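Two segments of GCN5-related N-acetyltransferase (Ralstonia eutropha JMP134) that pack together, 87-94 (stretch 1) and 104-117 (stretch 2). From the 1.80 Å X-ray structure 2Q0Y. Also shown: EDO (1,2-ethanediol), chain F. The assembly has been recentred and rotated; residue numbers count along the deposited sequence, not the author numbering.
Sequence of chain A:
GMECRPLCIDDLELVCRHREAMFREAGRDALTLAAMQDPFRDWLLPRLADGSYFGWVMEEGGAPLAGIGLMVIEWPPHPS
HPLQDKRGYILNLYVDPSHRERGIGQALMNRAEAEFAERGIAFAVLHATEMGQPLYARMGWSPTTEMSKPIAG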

# COMPACT_ATOMS: atom_id res chain seq x y z
N ARG A 87 -8.34 3.31 -2.15
CA ARG A 87 -8.45 1.91 -2.49
C ARG A 87 -8.82 1.09 -1.25
O ARG A 87 -8.61 1.53 -0.11
CB ARG A 87 -7.18 1.39 -3.21
CG ARG A 87 -5.90 1.70 -2.57
CD ARG A 87 -4.72 1.03 -3.32
NE ARG A 87 -4.47 1.55 -4.67
CZ ARG A 87 -3.43 1.20 -5.43
NH1 ARG A 87 -2.52 0.34 -4.97
NH2 ARG A 87 -3.28 1.69 -6.64
N GLY A 88 -9.44 -0.06 -1.49
CA GLY A 88 -9.77 -0.98 -0.42
C GLY A 88 -8.52 -1.72 0.03
O GLY A 88 -7.60 -1.95 -0.76
N TYR A 89 -8.49 -2.07 1.32
CA TYR A 89 -7.38 -2.83 1.88
C TYR A 89 -7.95 -3.91 2.81
O TYR A 89 -8.76 -3.62 3.68
CB TYR A 89 -6.38 -1.92 2.63
CG TYR A 89 -5.17 -2.70 3.10
CD1 TYR A 89 -4.37 -3.38 2.18
CD2 TYR A 89 -4.83 -2.78 4.44
CE1 TYR A 89 -3.29 -4.13 2.57
CE2 TYR A 89 -3.72 -3.54 4.85
CZ TYR A 89 -2.96 -4.22 3.90
OH TYR A 89 -1.84 -4.99 4.26
N ILE A 90 -7.53 -5.15 2.59
CA ILE A 90 -7.93 -6.28 3.40
C ILE A 90 -6.73 -6.73 4.21
O ILE A 90 -5.62 -6.83 3.69
CB ILE A 90 -8.48 -7.45 2.52
CG1 ILE A 90 -9.72 -6.98 1.77
CG2 ILE A 90 -8.77 -8.70 3.38
CD1 ILE A 90 -10.30 -7.99 0.82
N LEU A 91 -6.96 -7.00 5.49
CA LEU A 91 -5.90 -7.43 6.39
C LEU A 91 -6.43 -8.30 7.53
O LEU A 91 -7.64 -8.34 7.80
CB LEU A 91 -5.13 -6.23 6.96
CG LEU A 91 -5.82 -5.31 7.97
CD1 LEU A 91 -4.81 -4.42 8.68
CD2 LEU A 91 -6.94 -4.48 7.35
N ASN A 92 -5.50 -8.99 8.18
CA ASN A 92 -5.79 -9.78 9.38
C ASN A 92 -6.81 -10.90 9.21
O ASN A 92 -7.50 -11.25 10.16
CB ASN A 92 -6.22 -8.88 10.54
CG ASN A 92 -5.14 -7.94 11.00
OD1 ASN A 92 -3.95 -8.25 10.88
ND2 ASN A 92 -5.53 -6.79 11.52
N LEU A 93 -6.88 -11.50 8.02
CA LEU A 93 -7.68 -12.72 7.84
C LEU A 93 -7.02 -13.86 8.61
O LEU A 93 -5.88 -14.24 8.32
CB LEU A 93 -7.81 -13.09 6.37
CG LEU A 93 -8.56 -14.42 6.11
CD1 LEU A 93 -9.97 -14.41 6.67
CD2 LEU A 93 -8.61 -14.75 4.64
N TYR A 94 -7.76 -14.40 9.58
CA TYR A 94 -7.29 -15.53 10.37
C TYR A 94 -8.45 -16.48 10.57
O TYR A 94 -9.55 -16.06 10.92
CB TYR A 94 -6.73 -15.11 11.72
CG TYR A 94 -6.12 -16.29 12.46
CD1 TYR A 94 -4.89 -16.83 12.06
CD2 TYR A 94 -6.79 -16.90 13.52
CE1 TYR A 94 -4.34 -17.91 12.71
CE2 TYR A 94 -6.26 -17.99 14.17
CZ TYR A 94 -5.02 -18.51 13.77
OH TYR A 94 -4.50 -19.59 14.43
N ILE A 104 -14.55 -21.08 5.33
CA ILE A 104 -14.64 -19.85 6.14
C ILE A 104 -13.83 -18.69 5.58
O ILE A 104 -14.34 -17.56 5.52
CB ILE A 104 -14.26 -20.11 7.62
CG1 ILE A 104 -15.30 -21.05 8.22
CG2 ILE A 104 -14.17 -18.80 8.43
CD1 ILE A 104 -14.93 -21.57 9.58
N GLY A 105 -12.59 -18.94 5.20
CA GLY A 105 -11.75 -17.90 4.65
C GLY A 105 -12.35 -17.29 3.39
O GLY A 105 -12.39 -16.08 3.22
N GLN A 106 -12.83 -18.14 2.50
CA GLN A 106 -13.48 -17.65 1.28
C GLN A 106 -14.76 -16.87 1.59
O GLN A 106 -15.03 -15.83 0.99
CB GLN A 106 -13.75 -18.81 0.34
CG GLN A 106 -14.45 -18.38 -0.94
CD GLN A 106 -14.44 -19.43 -2.03
OE1 GLN A 106 -14.08 -20.58 -1.78
NE2 GLN A 106 -14.82 -19.03 -3.23
N ALA A 107 -15.52 -17.35 2.58
CA ALA A 107 -16.75 -16.65 3.01
C ALA A 107 -16.45 -15.25 3.55
O ALA A 107 -17.13 -14.29 3.20
CB ALA A 107 -17.47 -17.47 4.03
N LEU A 108 -15.44 -15.14 4.40
CA LEU A 108 -15.02 -13.83 4.91
C LEU A 108 -14.48 -12.93 3.81
O LEU A 108 -14.77 -11.74 3.78
CB LEU A 108 -13.98 -13.99 6.03
CG LEU A 108 -14.53 -14.54 7.35
CD1 LEU A 108 -13.43 -14.82 8.35
CD2 LEU A 108 -15.54 -13.59 7.95
N MSE A 109 -13.69 -13.49 2.89
CA MSE A 109 -13.25 -12.70 1.75
C MSE A 109 -14.43 -12.20 0.93
O MSE A 109 -14.44 -11.05 0.49
CB MSE A 109 -12.30 -13.50 0.87
CG MSE A 109 -10.91 -13.70 1.44
SE MSE A 109 -9.85 -12.10 1.45
CE MSE A 109 -9.69 -11.78 -0.48
N ASN A 110 -15.42 -13.05 0.72
CA ASN A 110 -16.61 -12.64 -0.02
C ASN A 110 -17.33 -11.49 0.68
O ASN A 110 -17.78 -10.54 0.01
CB ASN A 110 -17.59 -13.81 -0.19
CG ASN A 110 -17.17 -14.78 -1.27
OD1 ASN A 110 -16.47 -14.42 -2.20
ND2 ASN A 110 -17.65 -16.01 -1.17
N ARG A 111 -17.44 -11.57 2.00
CA ARG A 111 -18.06 -10.49 2.77
C ARG A 111 -17.28 -9.18 2.64
O ARG A 111 -17.87 -8.11 2.51
CB ARG A 111 -18.19 -10.81 4.25
CG ARG A 111 -19.33 -11.74 4.62
CD ARG A 111 -20.67 -10.99 4.94
NE ARG A 111 -21.24 -10.23 3.82
CZ ARG A 111 -21.70 -10.76 2.68
NH1 ARG A 111 -21.69 -12.08 2.45
NH2 ARG A 111 -22.19 -9.95 1.73
N ALA A 112 -15.96 -9.27 2.71
CA ALA A 112 -15.11 -8.08 2.58
C ALA A 112 -15.24 -7.46 1.21
O ALA A 112 -15.40 -6.24 1.09
CB ALA A 112 -13.65 -8.43 2.88
N GLU A 113 -15.13 -8.28 0.17
CA GLU A 113 -15.27 -7.77 -1.20
C GLU A 113 -16.66 -7.14 -1.44
O GLU A 113 -16.76 -6.10 -2.08
CB GLU A 113 -14.99 -8.85 -2.22
CG GLU A 113 -13.54 -9.33 -2.20
CD GLU A 113 -13.26 -10.46 -3.18
OE1 GLU A 113 -14.09 -10.75 -4.07
OE2 GLU A 113 -12.20 -11.08 -3.01
N ALA A 114 -17.70 -7.77 -0.91
CA ALA A 114 -19.07 -7.25 -1.05
C ALA A 114 -19.24 -5.91 -0.34
O ALA A 114 -19.96 -5.04 -0.83
CB ALA A 114 -20.07 -8.24 -0.52
N GLU A 115 -18.59 -5.76 0.81
CA GLU A 115 -18.60 -4.51 1.54
C GLU A 115 -17.95 -3.40 0.71
O GLU A 115 -18.49 -2.31 0.60
CB GLU A 115 -17.92 -4.67 2.90
CG GLU A 115 -17.93 -3.44 3.74
CD GLU A 115 -19.32 -3.06 4.22
OE1 GLU A 115 -20.19 -3.94 4.30
OE2 GLU A 115 -19.54 -1.85 4.53
N PHE A 116 -16.81 -3.70 0.08
CA PHE A 116 -16.18 -2.73 -0.81
C PHE A 116 -17.11 -2.36 -1.98
O PHE A 116 -17.20 -1.20 -2.36
CB PHE A 116 -14.85 -3.27 -1.38
CG PHE A 116 -13.72 -3.33 -0.39
CD1 PHE A 116 -13.56 -2.37 0.61
CD2 PHE A 116 -12.79 -4.34 -0.48
CE1 PHE A 116 -12.52 -2.44 1.51
CE2 PHE A 116 -11.73 -4.42 0.43
CZ PHE A 116 -11.61 -3.46 1.42
N ALA A 117 -17.81 -3.35 -2.52
CA ALA A 117 -18.75 -3.10 -3.62
C ALA A 117 -19.89 -2.17 -3.18
O ALA A 117 -20.24 -1.24 -3.89
CB ALA A 117 -19.30 -4.37 -4.17
C1 EDO F . -10.80 -21.50 5.61
O1 EDO F . -11.87 -21.38 4.69
C2 EDO F . -9.53 -20.98 4.99
O2 EDO F . -8.49 -21.07 5.96

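A helix, 104-117, lies across a strand, 87-94, with the two running roughly antiparallel: their directions differ by 147° and their axes approach to 9.3 Å. No hydrogen bond crosses between them. The helix satisfies its own backbone through i to i-4 bonds, such as M109 N to G105 O at 2.9 Å, so what joins the pair is apolar packing, burying 403 Å² in all.

The contact begins at G105, whose CA lies 7.3 Å from the CA of L93. Lacking a side chain, G105 meets the strand through its backbone, its O standing 4.3 Å from L93 CD2. Its amide N donates a hydrogen bond of 2.6 Å to O1 of a 1,2-ethanediol, probably from the crystallisation liquor. A CB here would clash with C2 of that molecule, whereas it would still stand 4.1 Å from L93 CD2, so the strand itself leaves room for one.

Q106 points away from the strand and A107 is out of reach, as expected on the outer side of a helix. L108 then turns toward the strand, and its CD1 packs 3.9 Å from L93 CD1, one branched aliphatic chain against another. M109, a selenomethionine, leaves the helix sideways, but its long, flexible chain, with all three chi angles in m, brings its end nearer. It touches two strand residues: its CG is 4.1 Å from L93 CD2, and its SE is 4.1 Å from I90 CG2. An unbranched chain suits this bridging position between two branched ones.

N110 and R111 are exposed and polar, and neither reaches the strand. One turn after L108, A112 points toward it; its small CB rests 4.0 Å from I90 CD1, a methyl-to-methyl contact where the CA atoms of I90 and A112 are 7.4 Å apart. E113 projects sideways, and its carboxylate oxygens are hydrogen-bonded elsewhere in the structure.

F116 closes the contact. Its ring, directed toward the strand with chi1 in m, meets I90 at its edge, where CE2 is 3.5 Å from I90 CG1. Over one face sits G88, whose CA is 3.9 Å from the ring centroid in a CH-pi contact, 24° off the normal. Glycine fits precisely: an ideal CB on G88 would lie 2.8 Å from F116 CZ, a clash. The same CZ comes 3.4 Å from Y89 N. On the strand, I90 and L93 point toward the helix, while R87, Y89 and Y94 point away.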